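Local coordinates for effector protein MavE (Legionella pneumophila subsp. pneumophila, PDB 6PIR), which is a virulence effector indispensable for endoplasmic reticulum-mediated remodelling of the Legionella-containing vacuole, for evading lysosomes and for replicating inside human macrophages and amoebae, at residues Y45-I51 with F65-A70; D56-D61 with R115-V119; R8-I12 with L130-L134. One frame throughout, in Å; residues are numbered along the deposited sequence.

Contact 1. Residues Y45-I51 with F65-A70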
ATOM      1  N   TYR A  45       7.733   8.835   0.169  1.00 56.32           N
ATOM      2  CA  TYR A  45       7.986   7.473  -0.282  1.00 52.74           C
ATOM      3  C   TYR A  45       8.309   7.341  -1.767  1.00 50.49           C
ATOM      4  O   TYR A  45       8.670   6.235  -2.199  1.00 50.29           O
ATOM      5  CB  TYR A  45       6.787   6.577   0.046  1.00 48.06           C
ATOM      6  CG  TYR A  45       6.602   6.389   1.525  1.00 47.00           C
ATOM      7  CD1 TYR A  45       7.650   5.950   2.327  1.00 51.11           C
ATOM      8  CD2 TYR A  45       5.372   6.590   2.109  1.00 48.47           C
ATOM      9  CE1 TYR A  45       7.480   5.789   3.686  1.00 53.13           C
ATOM     10  CE2 TYR A  45       5.185   6.419   3.453  1.00 53.03           C
ATOM     11  CZ  TYR A  45       6.238   6.009   4.247  1.00 54.00           C
ATOM     12  OH  TYR A  45       6.055   5.842   5.608  1.00 54.49           O
ATOM     13  N   GLN A  46       8.174   8.411  -2.559  1.00 45.60           N
ATOM     14  CA  GLN A  46       8.391   8.356  -4.010  1.00 46.70           C
ATOM     15  C   GLN A  46       7.533   7.268  -4.666  1.00 45.75           C
ATOM     16  O   GLN A  46       8.014   6.465  -5.458  1.00 43.88           O
ATOM     17  CB  GLN A  46       9.871   8.118  -4.341  1.00 52.54           C
ATOM     18  CG  GLN A  46      10.904   8.972  -3.630  1.00 56.99           C
ATOM     19  CD  GLN A  46      12.307   8.463  -3.930  1.00 61.80           C
ATOM     20  OE1 GLN A  46      12.568   7.255  -3.870  1.00 66.27           O
ATOM     21  NE2 GLN A  46      13.206   9.371  -4.285  1.00 63.80           N
ATOM     22  N   ILE A  47       6.245   7.234  -4.325  1.00 47.37           N
ATOM     23  CA  ILE A  47       5.384   6.177  -4.863  1.00 41.95           C
ATOM     24  C   ILE A  47       5.100   6.410  -6.342  1.00 41.81           C
ATOM     25  O   ILE A  47       5.079   5.458  -7.137  1.00 41.28           O
ATOM     26  CB  ILE A  47       4.088   6.092  -4.036  1.00 40.24           C
ATOM     27  CG1 ILE A  47       4.426   5.799  -2.567  1.00 44.16           C
ATOM     28  CG2 ILE A  47       3.156   5.033  -4.583  1.00 37.38           C
ATOM     29  CD1 ILE A  47       3.338   6.217  -1.573  1.00 46.63           C
ATOM     30  N   ASN A  48       4.956   7.685  -6.747  1.00 44.15           N
ATOM     31  CA  ASN A  48       4.679   8.038  -8.143  1.00 46.42           C
ATOM     32  C   ASN A  48       5.622   7.344  -9.122  1.00 47.69           C
ATOM     33  O   ASN A  48       5.188   6.821 -10.159  1.00 50.05           O
ATOM     34  CB  ASN A  48       4.788   9.555  -8.323  1.00 50.28           C
ATOM     35  CG  ASN A  48       3.472  10.257  -8.158  1.00 53.42           C
ATOM     36  OD1 ASN A  48       2.426   9.619  -8.151  1.00 54.86           O
ATOM     37  ND2 ASN A  48       3.510  11.584  -8.006  1.00 54.50           N
ATOM     38  N   SER A  49       6.905   7.292  -8.802  1.00 47.79           N
ATOM     39  CA  SER A  49       7.841   6.735  -9.778  1.00 44.10           C
ATOM     40  C   SER A  49       7.682   5.229  -9.994  1.00 42.58           C
ATOM     41  O   SER A  49       8.238   4.699 -10.962  1.00 42.61           O
ATOM     42  CB  SER A  49       9.266   7.017  -9.338  1.00 48.78           C
ATOM     43  OG  SER A  49       9.552   6.315  -8.143  1.00 50.83           O
ATOM     44  N   ARG A  50       6.962   4.530  -9.126  1.00 38.43           N
ATOM     45  CA  ARG A  50       6.842   3.076  -9.198  1.00 37.69           C
ATOM     46  C   ARG A  50       5.560   2.607  -9.890  1.00 34.57           C
ATOM     47  O   ARG A  50       5.326   1.402 -10.017  1.00 31.80           O
ATOM     48  CB  ARG A  50       6.945   2.518  -7.777  1.00 39.37           C
ATOM     49  CG  ARG A  50       8.314   2.803  -7.114  1.00 40.99           C
ATOM     50  CD  ARG A  50       8.267   2.787  -5.575  1.00 39.95           C
ATOM     51  NE  ARG A  50       9.591   2.608  -4.970  1.00 42.96           N
ATOM     52  CZ  ARG A  50      10.501   3.569  -4.838  1.00 42.54           C
ATOM     53  NH1 ARG A  50      10.226   4.799  -5.270  1.00 49.68           N
ATOM     54  NH2 ARG A  50      11.678   3.309  -4.270  1.00 39.84           N
ATOM     55  N   ILE A  51       4.711   3.531 -10.327  1.00 33.51           N
ATOM     56  CA  ILE A  51       3.454   3.158 -10.965  1.00 33.84           C
ATOM     57  C   ILE A  51       3.703   2.636 -12.370  1.00 32.12           C
ATOM     58  O   ILE A  51       4.375   3.283 -13.179  1.00 38.05           O
ATOM     59  CB  ILE A  51       2.503   4.368 -10.989  1.00 31.92           C
ATOM     60  CG1 ILE A  51       2.107   4.743  -9.565  1.00 29.45           C
ATOM     61  CG2 ILE A  51       1.256   4.063 -11.810  1.00 29.25           C
ATOM     62  CD1 ILE A  51       1.185   5.994  -9.460  1.00 29.01           C
ATOM     63  N   PHE A  65      -3.988   6.979  -5.507  1.00 25.06           N
ATOM     64  CA  PHE A  65      -3.231   5.767  -5.212  1.00 23.96           C
ATOM     65  C   PHE A  65      -2.106   6.039  -4.226  1.00 24.19           C
ATOM     66  O   PHE A  65      -1.952   5.311  -3.236  1.00 25.06           O
ATOM     67  CB  PHE A  65      -2.695   5.162  -6.510  1.00 24.63           C
ATOM     68  CG  PHE A  65      -1.768   4.013  -6.285  1.00 23.25           C
ATOM     69  CD1 PHE A  65      -2.259   2.775  -5.920  1.00 25.24           C
ATOM     70  CD2 PHE A  65      -0.393   4.189  -6.373  1.00 27.31           C
ATOM     71  CE1 PHE A  65      -1.381   1.699  -5.696  1.00 26.15           C
ATOM     72  CE2 PHE A  65       0.473   3.118  -6.159  1.00 28.38           C
ATOM     73  CZ  PHE A  65      -0.031   1.876  -5.813  1.00 28.35           C
ATOM     74  N   THR A  66      -1.302   7.083  -4.483  1.00 23.05           N
ATOM     75  CA  THR A  66      -0.135   7.342  -3.642  1.00 28.25           C
ATOM     76  C   THR A  66      -0.572   7.745  -2.247  1.00 27.17           C
ATOM     77  O   THR A  66       0.043   7.333  -1.252  1.00 29.04           O
ATOM     78  CB  THR A  66       0.749   8.438  -4.234  1.00 31.39           C
ATOM     79  OG1 THR A  66       0.006   9.657  -4.287  1.00 38.24           O
ATOM     80  CG2 THR A  66       1.232   8.077  -5.641  1.00 24.22           C
ATOM     81  N   SER A  67      -1.620   8.566  -2.152  1.00 25.83           N
ATOM     82  CA  SER A  67      -2.159   8.898  -0.843  1.00 28.70           C
ATOM     83  C   SER A  67      -2.565   7.648  -0.104  1.00 25.47           C
ATOM     84  O   SER A  67      -2.231   7.497   1.081  1.00 25.40           O
ATOM     85  CB  SER A  67      -3.348   9.859  -0.974  1.00 29.31           C
ATOM     86  OG  SER A  67      -2.857  11.115  -1.412  1.00 33.97           O
ATOM     87  N   ALA A  68      -3.244   6.724  -0.794  1.00 23.79           N
ATOM     88  CA  ALA A  68      -3.723   5.532  -0.106  1.00 24.21           C
ATOM     89  C   ALA A  68      -2.569   4.660   0.362  1.00 23.28           C
ATOM     90  O   ALA A  68      -2.621   4.100   1.458  1.00 26.09           O
ATOM     91  CB  ALA A  68      -4.672   4.743  -0.994  1.00 24.44           C
ATOM     92  N   ILE A  69      -1.544   4.489  -0.474  1.00 25.06           N
ATOM     93  CA  ILE A  69      -0.378   3.702  -0.070  1.00 25.25           C
ATOM     94  C   ILE A  69       0.307   4.338   1.139  1.00 27.17           C
ATOM     95  O   ILE A  69       0.707   3.642   2.077  1.00 27.49           O
ATOM     96  CB  ILE A  69       0.609   3.543  -1.235  1.00 27.42           C
ATOM     97  CG1 ILE A  69       0.063   2.582  -2.305  1.00 27.76           C
ATOM     98  CG2 ILE A  69       1.946   3.016  -0.716  1.00 33.84           C
ATOM     99  CD1 ILE A  69       0.056   1.096  -1.906  1.00 27.23           C
ATOM    100  N   ALA A  70       0.552   5.657   1.082  1.00 27.26           N
ATOM    101  CA  ALA A  70       1.235   6.323   2.190  1.00 29.56           C
ATOM    102  C   ALA A  70       0.424   6.199   3.472  1.00 26.31           C
ATOM    103  O   ALA A  70       0.988   5.939   4.547  1.00 27.24           O
ATOM    104  CB  ALA A  70       1.528   7.788   1.848  1.00 29.61           C
TER
HETATM  105  O   HOH W   1       0.614  11.267  -6.620  1.00 38.14           O
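Ile47 is the residue most deeply engaged here, pushed from the loop into one face of helix 59-77. Its CD1 sits 3.6 Å from Ile69 CG2 and 3.5 Å from the backbone Thr66 O, while on the other branch its CG2 lies 3.7 Å from Phe65 CE2. Leu99 of helix 85-106 also packs on Ile47. Thr66 is the helix's main counterpart. Its methyl CG2 meets Ile47 CG2 at 3.8 Å, and its OG1, already bonded to Lys62 O one turn back, shares water 1 with Asn48 OD1, each 2.9 Å from the water. Phe65 extends the apolar patch: Ile51 CD1 comes to 3.9 Å from Phe65 CD2. At the other end, Ala70 CB lies near the edge of the Tyr45 ring, 4.0 Å from CD2. Tyr45 is the last residue of the assigned NPxY motif (Asn42 to Tyr45), a type of motif that binds phosphotyrosine-binding domains. The loop also braces itself, with Arg50 NH1 bonding Gln46 O at 2.8 Å. No direct hydrogen bond links loop and helix, so the loop that follows the NPxY motif, with Tyr45 at its start, is held to the helix by apolar packing with a water bridge beside it.

Contact 2. Residues D56-D61 with R115-V119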
ATOM      1  N   ASP A  56       0.001   6.713 -18.624  1.00 28.98           N
ATOM      2  CA  ASP A  56      -1.392   6.406 -18.914  1.00 28.14           C
ATOM      3  C   ASP A  56      -2.306   6.637 -17.718  1.00 26.61           C
ATOM      4  O   ASP A  56      -3.509   6.394 -17.830  1.00 24.09           O
ATOM      5  CB  ASP A  56      -1.551   4.951 -19.362  1.00 30.20           C
ATOM      6  CG  ASP A  56      -0.905   4.680 -20.683  1.00 36.05           C
ATOM      7  OD1 ASP A  56      -1.038   5.519 -21.592  1.00 38.02           O
ATOM      8  OD2 ASP A  56      -0.269   3.615 -20.823  1.00 36.05           O
ATOM      9  N   TRP A  57      -1.767   7.064 -16.575  1.00 23.18           N
ATOM     10  CA  TRP A  57      -2.558   7.358 -15.387  1.00 21.65           C
ATOM     11  C   TRP A  57      -2.833   8.864 -15.301  1.00 21.59           C
ATOM     12  O   TRP A  57      -1.919   9.670 -15.495  1.00 26.85           O
ATOM     13  CB  TRP A  57      -1.802   6.915 -14.128  1.00 25.97           C
ATOM     14  CG  TRP A  57      -1.813   5.422 -13.814  1.00 26.06           C
ATOM     15  CD1 TRP A  57      -1.322   4.398 -14.581  1.00 30.40           C
ATOM     16  CD2 TRP A  57      -2.371   4.821 -12.645  1.00 24.53           C
ATOM     17  NE1 TRP A  57      -1.501   3.187 -13.931  1.00 28.49           N
ATOM     18  CE2 TRP A  57      -2.144   3.421 -12.739  1.00 27.37           C
ATOM     19  CE3 TRP A  57      -2.989   5.333 -11.493  1.00 25.20           C
ATOM     20  CZ2 TRP A  57      -2.549   2.531 -11.737  1.00 27.25           C
ATOM     21  CZ3 TRP A  57      -3.405   4.435 -10.508  1.00 29.21           C
ATOM     22  CH2 TRP A  57      -3.184   3.058 -10.640  1.00 28.72           C
ATOM     23  N   SER A  58      -4.071   9.233 -14.985  1.00 23.49           N
ATOM     24  CA  SER A  58      -4.360  10.639 -14.718  1.00 24.76           C
ATOM     25  C   SER A  58      -3.696  11.082 -13.417  1.00 27.27           C
ATOM     26  O   SER A  58      -3.381  10.272 -12.551  1.00 24.21           O
ATOM     27  CB  SER A  58      -5.857  10.881 -14.637  1.00 21.44           C
ATOM     28  OG  SER A  58      -6.420  10.263 -13.489  1.00 25.55           O
ATOM     29  N   LYS A  59      -3.485  12.398 -13.288  1.00 29.89           N
ATOM     30  CA  LYS A  59      -2.918  12.940 -12.054  1.00 28.48           C
ATOM     31  C   LYS A  59      -3.797  12.590 -10.861  1.00 26.35           C
ATOM     32  O   LYS A  59      -3.297  12.256  -9.783  1.00 30.27           O
ATOM     33  CB  LYS A  59      -2.730  14.466 -12.182  1.00 35.05           C
ATOM     34  CG  LYS A  59      -2.391  15.179 -10.855  1.00 40.39           C
ATOM     35  CD  LYS A  59      -2.181  16.696 -10.996  1.00 44.80           C
ATOM     36  CE  LYS A  59      -3.483  17.451 -10.795  1.00 50.54           C
ATOM     37  NZ  LYS A  59      -3.271  18.908 -10.493  1.00 52.86           N
ATOM     38  N   GLU A  60      -5.109  12.655 -11.035  1.00 21.72           N
ATOM     39  CA  GLU A  60      -6.009  12.384  -9.921  1.00 27.02           C
ATOM     40  C   GLU A  60      -5.916  10.926  -9.467  1.00 25.62           C
ATOM     41  O   GLU A  60      -5.976  10.645  -8.263  1.00 25.21           O
ATOM     42  CB  GLU A  60      -7.437  12.735 -10.298  1.00 27.86           C
ATOM     43  CG  GLU A  60      -7.627  14.227 -10.421  1.00 31.59           C
ATOM     44  CD  GLU A  60      -7.434  14.980  -9.102  1.00 37.84           C
ATOM     45  OE1 GLU A  60      -8.050  14.593  -8.070  1.00 37.80           O
ATOM     46  OE2 GLU A  60      -6.688  15.984  -9.119  1.00 40.43           O
ATOM     47  N   ASP A  61      -5.833   9.978 -10.418  1.00 21.88           N
ATOM     48  CA  ASP A  61      -5.678   8.569 -10.058  1.00 21.14           C
ATOM     49  C   ASP A  61      -4.353   8.321  -9.347  1.00 23.37           C
ATOM     50  O   ASP A  61      -4.276   7.518  -8.404  1.00 22.89           O
ATOM     51  CB  ASP A  61      -5.750   7.686 -11.311  1.00 23.49           C
ATOM     52  CG  ASP A  61      -7.182   7.430 -11.793  1.00 29.54           C
ATOM     53  OD1 ASP A  61      -8.151   7.756 -11.084  1.00 30.23           O
ATOM     54  OD2 ASP A  61      -7.334   6.926 -12.923  1.00 29.93           O
ATOM     55  N   ARG A 115      -9.269   2.768 -12.756  1.00 22.61           N
ATOM     56  CA  ARG A 115      -8.001   2.132 -12.412  1.00 22.71           C
ATOM     57  C   ARG A 115      -7.918   1.760 -10.943  1.00 22.45           C
ATOM     58  O   ARG A 115      -7.276   0.764 -10.588  1.00 22.72           O
ATOM     59  CB  ARG A 115      -6.849   3.056 -12.767  1.00 22.73           C
ATOM     60  CG  ARG A 115      -6.709   3.345 -14.236  1.00 24.01           C
ATOM     61  CD  ARG A 115      -5.297   3.823 -14.528  1.00 27.82           C
ATOM     62  NE  ARG A 115      -5.132   4.319 -15.891  1.00 30.63           N
ATOM     63  CZ  ARG A 115      -4.951   3.552 -16.961  1.00 29.33           C
ATOM     64  NH1 ARG A 115      -4.945   2.234 -16.834  1.00 25.00           N
ATOM     65  NH2 ARG A 115      -4.788   4.101 -18.166  1.00 28.45           N
ATOM     66  N   LEU A 116      -8.516   2.570 -10.067  1.00 24.25           N
ATOM     67  CA  LEU A 116      -8.419   2.273  -8.646  1.00 22.97           C
ATOM     68  C   LEU A 116      -9.275   1.079  -8.274  1.00 22.20           C
ATOM     69  O   LEU A 116      -8.913   0.332  -7.352  1.00 23.13           O
ATOM     70  CB  LEU A 116      -8.799   3.514  -7.841  1.00 24.18           C
ATOM     71  CG  LEU A 116      -7.660   4.554  -7.677  1.00 30.30           C
ATOM     72  CD1 LEU A 116      -6.350   3.994  -7.089  1.00 30.85           C
ATOM     73  CD2 LEU A 116      -7.327   5.273  -8.960  1.00 31.85           C
ATOM     74  N   LYS A 117     -10.377   0.851  -8.999  1.00 23.00           N
ATOM     75  CA  LYS A 117     -11.114  -0.392  -8.798  1.00 21.76           C
ATOM     76  C   LYS A 117     -10.220  -1.577  -9.156  1.00 20.81           C
ATOM     77  O   LYS A 117     -10.198  -2.606  -8.450  1.00 23.30           O
ATOM     78  CB  LYS A 117     -12.412  -0.362  -9.623  1.00 24.35           C
ATOM     79  CG  LYS A 117     -13.315  -1.605  -9.453  1.00 27.84           C
ATOM     80  CD  LYS A 117     -14.605  -1.545 -10.315  1.00 33.78           C
ATOM     81  CE  LYS A 117     -15.556  -0.397  -9.946  1.00 37.03           C
ATOM     82  NZ  LYS A 117     -16.882  -0.521 -10.693  1.00 38.75           N
ATOM     83  N   SER A 118      -9.436  -1.437 -10.229  1.00 22.66           N
ATOM     84  CA  SER A 118      -8.513  -2.524 -10.595  1.00 23.97           C
ATOM     85  C   SER A 118      -7.445  -2.721  -9.545  1.00 25.38           C
ATOM     86  O   SER A 118      -7.069  -3.860  -9.249  1.00 29.57           O
ATOM     87  CB  SER A 118      -7.861  -2.263 -11.947  1.00 27.56           C
ATOM     88  OG  SER A 118      -8.793  -2.324 -13.006  1.00 26.75           O
ATOM     89  N   VAL A 119      -6.908  -1.621  -9.001  1.00 22.35           N
ATOM     90  CA  VAL A 119      -5.916  -1.729  -7.941  1.00 24.02           C
ATOM     91  C   VAL A 119      -6.511  -2.472  -6.765  1.00 22.90           C
ATOM     92  O   VAL A 119      -5.891  -3.372  -6.203  1.00 24.22           O
ATOM     93  CB  VAL A 119      -5.397  -0.345  -7.516  1.00 22.55           C
ATOM     94  CG1 VAL A 119      -4.506  -0.507  -6.278  1.00 23.48           C
ATOM     95  CG2 VAL A 119      -4.639   0.299  -8.671  1.00 24.40           C
TER
HETATM   96  O   HOH W   2      -6.004   7.129 -15.209  1.00 25.88           O
HETATM   97  O   HOH W   3     -10.028   5.170 -10.422  1.00 27.95           O
HETATM   98  O   HOH W   4      -9.599   5.647 -13.536  1.00 28.65           O
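The one direct hydrogen bond across the segments runs from Arg115 NH2 to the backbone Asp56 O, 2.6 Å long; the same guanidinium also bonds Thr110 through NH1. Stacking comes next. That guanidinium lies flat on Trp57, centres 4.7 Å apart and planes at 19°, a cation-pi arrangement over the five-membered ring, and Arg115 CD adds a CH-pi contact 3.6 Å from the same ring's centroid. The indole sits just ahead of helix 59-77, whose N-cap is Ser58: its OG accepts from Asp61 N at 3.1 Å. Helix 115-134 also starts here, so the contact joins the N-terminal ends of two helices. Asp61 and Arg115 are too far apart for a salt bridge (OD2 to NE 4.5 Å), and water 2 fills the gap, 2.7 Å from Asp61 OD2, 3.0 Å from Arg115 NE and 2.9 Å from Ser58 N. Waters 3 and 4 accept from Leu116 N and Arg115 N, each at 3.0 Å, and lie beside the Asp61 carboxylate. The apolar contacts are Leu116 CD2 to Trp57 CZ3, 4.3 Å, and Val119 CG2 to Trp57 CH2, 3.7 Å, the latter at the ring edge.

Contact 3. Residues R8-I12 with L130-L134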
ATOM      1  N   ARG A   8       5.866 -10.261   4.783  1.00 42.10           N
ATOM      2  CA  ARG A   8       4.599 -10.790   4.273  1.00 42.71           C
ATOM      3  C   ARG A   8       3.398 -10.295   5.089  1.00 42.32           C
ATOM      4  O   ARG A   8       2.350  -9.954   4.522  1.00 36.73           O
ATOM      5  CB  ARG A   8       4.663 -12.316   4.198  1.00 43.89           C
ATOM      6  CG  ARG A   8       5.330 -12.750   2.902  1.00 38.58           C
ATOM      7  CD  ARG A   8       5.436 -14.235   2.742  1.00 39.85           C
ATOM      8  NE  ARG A   8       6.498 -14.768   3.572  1.00 44.01           N
ATOM      9  CZ  ARG A   8       6.292 -15.644   4.542  1.00 49.44           C
ATOM     10  NH1 ARG A   8       5.050 -16.070   4.762  1.00 46.57           N
ATOM     11  NH2 ARG A   8       7.328 -16.110   5.250  1.00 44.86           N
ATOM     12  N   ASN A   9       3.520 -10.264   6.416  1.00 39.32           N
ATOM     13  CA  ASN A   9       2.435  -9.743   7.242  1.00 42.13           C
ATOM     14  C   ASN A   9       2.235  -8.252   7.015  1.00 38.25           C
ATOM     15  O   ASN A   9       1.091  -7.775   6.964  1.00 36.70           O
ATOM     16  CB  ASN A   9       2.709 -10.021   8.716  1.00 49.29           C
ATOM     17  CG  ASN A   9       1.640 -10.879   9.342  1.00 53.39           C
ATOM     18  OD1 ASN A   9       0.660 -10.372   9.890  1.00 57.79           O
ATOM     19  ND2 ASN A   9       1.826 -12.183   9.276  1.00 54.19           N
ATOM     20  N   PHE A  10       3.343  -7.505   6.903  1.00 38.79           N
ATOM     21  CA  PHE A  10       3.260  -6.083   6.615  1.00 37.83           C
ATOM     22  C   PHE A  10       2.515  -5.839   5.304  1.00 37.30           C
ATOM     23  O   PHE A  10       1.680  -4.929   5.200  1.00 34.57           O
ATOM     24  CB  PHE A  10       4.660  -5.504   6.532  1.00 37.63           C
ATOM     25  CG  PHE A  10       4.688  -4.012   6.474  1.00 37.95           C
ATOM     26  CD1 PHE A  10       4.824  -3.269   7.643  1.00 36.40           C
ATOM     27  CD2 PHE A  10       4.603  -3.346   5.266  1.00 38.94           C
ATOM     28  CE1 PHE A  10       4.852  -1.867   7.605  1.00 36.56           C
ATOM     29  CE2 PHE A  10       4.627  -1.962   5.218  1.00 38.00           C
ATOM     30  CZ  PHE A  10       4.756  -1.220   6.393  1.00 36.59           C
ATOM     31  N   LEU A  11       2.817  -6.638   4.289  1.00 33.78           N
ATOM     32  CA  LEU A  11       2.133  -6.519   3.013  1.00 31.77           C
ATOM     33  C   LEU A  11       0.653  -6.809   3.174  1.00 31.69           C
ATOM     34  O   LEU A  11      -0.182  -6.101   2.616  1.00 33.02           O
ATOM     35  CB  LEU A  11       2.759  -7.497   2.004  1.00 32.07           C
ATOM     36  CG  LEU A  11       4.173  -7.191   1.525  1.00 36.63           C
ATOM     37  CD1 LEU A  11       4.703  -8.422   0.778  1.00 33.93           C
ATOM     38  CD2 LEU A  11       4.235  -5.938   0.648  1.00 37.26           C
ATOM     39  N   ILE A  12       0.304  -7.895   3.870  1.00 32.86           N
ATOM     40  CA  ILE A  12      -1.112  -8.247   4.010  1.00 31.88           C
ATOM     41  C   ILE A  12      -1.894  -7.111   4.684  1.00 31.33           C
ATOM     42  O   ILE A  12      -2.998  -6.726   4.255  1.00 29.23           O
ATOM     43  CB  ILE A  12      -1.246  -9.554   4.797  1.00 34.68           C
ATOM     44  CG1 ILE A  12      -0.795 -10.731   3.926  1.00 33.84           C
ATOM     45  CG2 ILE A  12      -2.659  -9.735   5.291  1.00 36.19           C
ATOM     46  CD1 ILE A  12      -0.588 -11.938   4.718  1.00 37.26           C
ATOM     47  N   LEU A 130      -1.250 -14.440  -0.281  1.00 35.50           N
ATOM     48  CA  LEU A 130      -0.299 -14.419   0.824  1.00 39.37           C
ATOM     49  C   LEU A 130      -0.924 -14.985   2.085  1.00 42.01           C
ATOM     50  O   LEU A 130      -0.286 -15.774   2.798  1.00 47.46           O
ATOM     51  CB  LEU A 130       0.214 -12.994   1.077  1.00 37.61           C
ATOM     52  CG  LEU A 130       1.301 -12.592   0.084  1.00 41.07           C
ATOM     53  CD1 LEU A 130       1.720 -11.132   0.276  1.00 39.73           C
ATOM     54  CD2 LEU A 130       2.502 -13.532   0.196  1.00 44.78           C
ATOM     55  N   ILE A 131      -2.181 -14.629   2.357  1.00 36.73           N
ATOM     56  CA  ILE A 131      -2.839 -15.120   3.560  1.00 38.58           C
ATOM     57  C   ILE A 131      -2.963 -16.628   3.505  1.00 41.71           C
ATOM     58  O   ILE A 131      -2.710 -17.323   4.500  1.00 43.27           O
ATOM     59  CB  ILE A 131      -4.198 -14.437   3.744  1.00 41.51           C
ATOM     60  CG1 ILE A 131      -3.971 -12.996   4.148  1.00 43.23           C
ATOM     61  CG2 ILE A 131      -5.003 -15.144   4.803  1.00 45.80           C
ATOM     62  CD1 ILE A 131      -5.202 -12.220   4.148  1.00 42.37           C
ATOM     63  N   ALA A 132      -3.346 -17.157   2.335  1.00 40.80           N
ATOM     64  CA  ALA A 132      -3.454 -18.598   2.151  1.00 44.29           C
ATOM     65  C   ALA A 132      -2.136 -19.294   2.465  1.00 49.14           C
ATOM     66  O   ALA A 132      -2.128 -20.376   3.058  1.00 54.45           O
ATOM     67  CB  ALA A 132      -3.896 -18.897   0.723  1.00 40.04           C
ATOM     68  N   LYS A 133      -1.005 -18.678   2.118  1.00 47.50           N
ATOM     69  CA  LYS A 133       0.249 -19.370   2.416  1.00 47.18           C
ATOM     70  C   LYS A 133       0.823 -19.022   3.790  1.00 51.42           C
ATOM     71  O   LYS A 133       1.824 -19.622   4.199  1.00 55.74           O
ATOM     72  CB  LYS A 133       1.293 -19.072   1.335  1.00 47.58           C
ATOM     73  N   LEU A 134       0.234 -18.067   4.509  1.00 48.83           N
ATOM     74  CA  LEU A 134       0.609 -17.903   5.915  1.00 55.11           C
ATOM     75  C   LEU A 134      -0.144 -18.883   6.790  1.00 64.55           C
ATOM     76  O   LEU A 134       0.434 -19.483   7.702  1.00 69.52           O
ATOM     77  CB  LEU A 134       0.321 -16.499   6.432  1.00 48.10           C
ATOM     78  CG  LEU A 134       1.256 -15.338   6.175  1.00 49.48           C
ATOM     79  CD1 LEU A 134       0.578 -14.193   6.818  1.00 49.86           C
ATOM     80  CD2 LEU A 134       2.610 -15.552   6.819  1.00 54.75           C
TER
HETATM   81  O   HOH W   5       2.420 -16.046   2.834  1.00 36.80           O
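This is a helix-helix packing contact near the surface, where the first helix of the chain, 5-21, meets the C-terminal end of the last, 115-134. The short segments run in broadly opposed directions but cross obliquely, 139° between their N-to-C directions, and their axes pass 10.4 Å from each other. The backbones come closest at Ile12 and Leu130, whose CA atoms are 7.0 Å apart.

Ile12 buries the most on its side, with Arg8 next. Ile12 CG1 lies 3.8 Å from Leu130 CB, and its tip, CD1, reaches both Ile131 CG1 at 3.6 Å and Leu134 CD1 at 3.3 Å, so one isoleucine touches residues on two successive turns of the partner. A turn earlier, Arg8 CD is 3.9 Å from Leu130 CD2, while its guanidinium reaches on to Leu134, NH1 to CD2 3.2 Å. Asn9 ND2 also comes to 3.4 Å from Leu134 CD1.

No direct hydrogen bond crosses the interface. The charged end of Arg8 bonds Thr4 OG1, just ahead of its helix, through NH2, and through NH1 it reaches the other helix by way of water 5, which accepts from NH1 at 3.3 Å and donates to Leu130 O at 2.7 Å.

Toward the interior, Leu11 CD1 meets Leu130 CD1 at 4.1 Å, and both leucines rest on Tyr102 of helix 85-106, with Leu98 also against Leu11. Phe10, turned away from helix 115-134, packs on Ala94 of helix 85-106 and on Val76 and Ser77 of helix 59-77, so helix 5-21 lies among three others.

Contacts 1 and 2 form one continuous patch, their centres 12 Å apart: both use helix 59-77, Ile51 CG2 touches Trp57 CE2 at 3.6 Å, and Phe65 CE1 meets Val119 CG1 at 3.9 Å. The apolar layer beneath loop 45-51 thus runs on into the start of helix 115-134. Contact 3 lies across the chain's centre from both, 21 Å from contact 1 and 25 Å from contact 2 between centres. Helix 115-134 spans the gap, entering at contact 2 and finishing at contact 3. All three belong to the all-helical part of MavE that precedes its C-terminal transmembrane helix; of them, only contact 1 includes a residue of the NPxY motif.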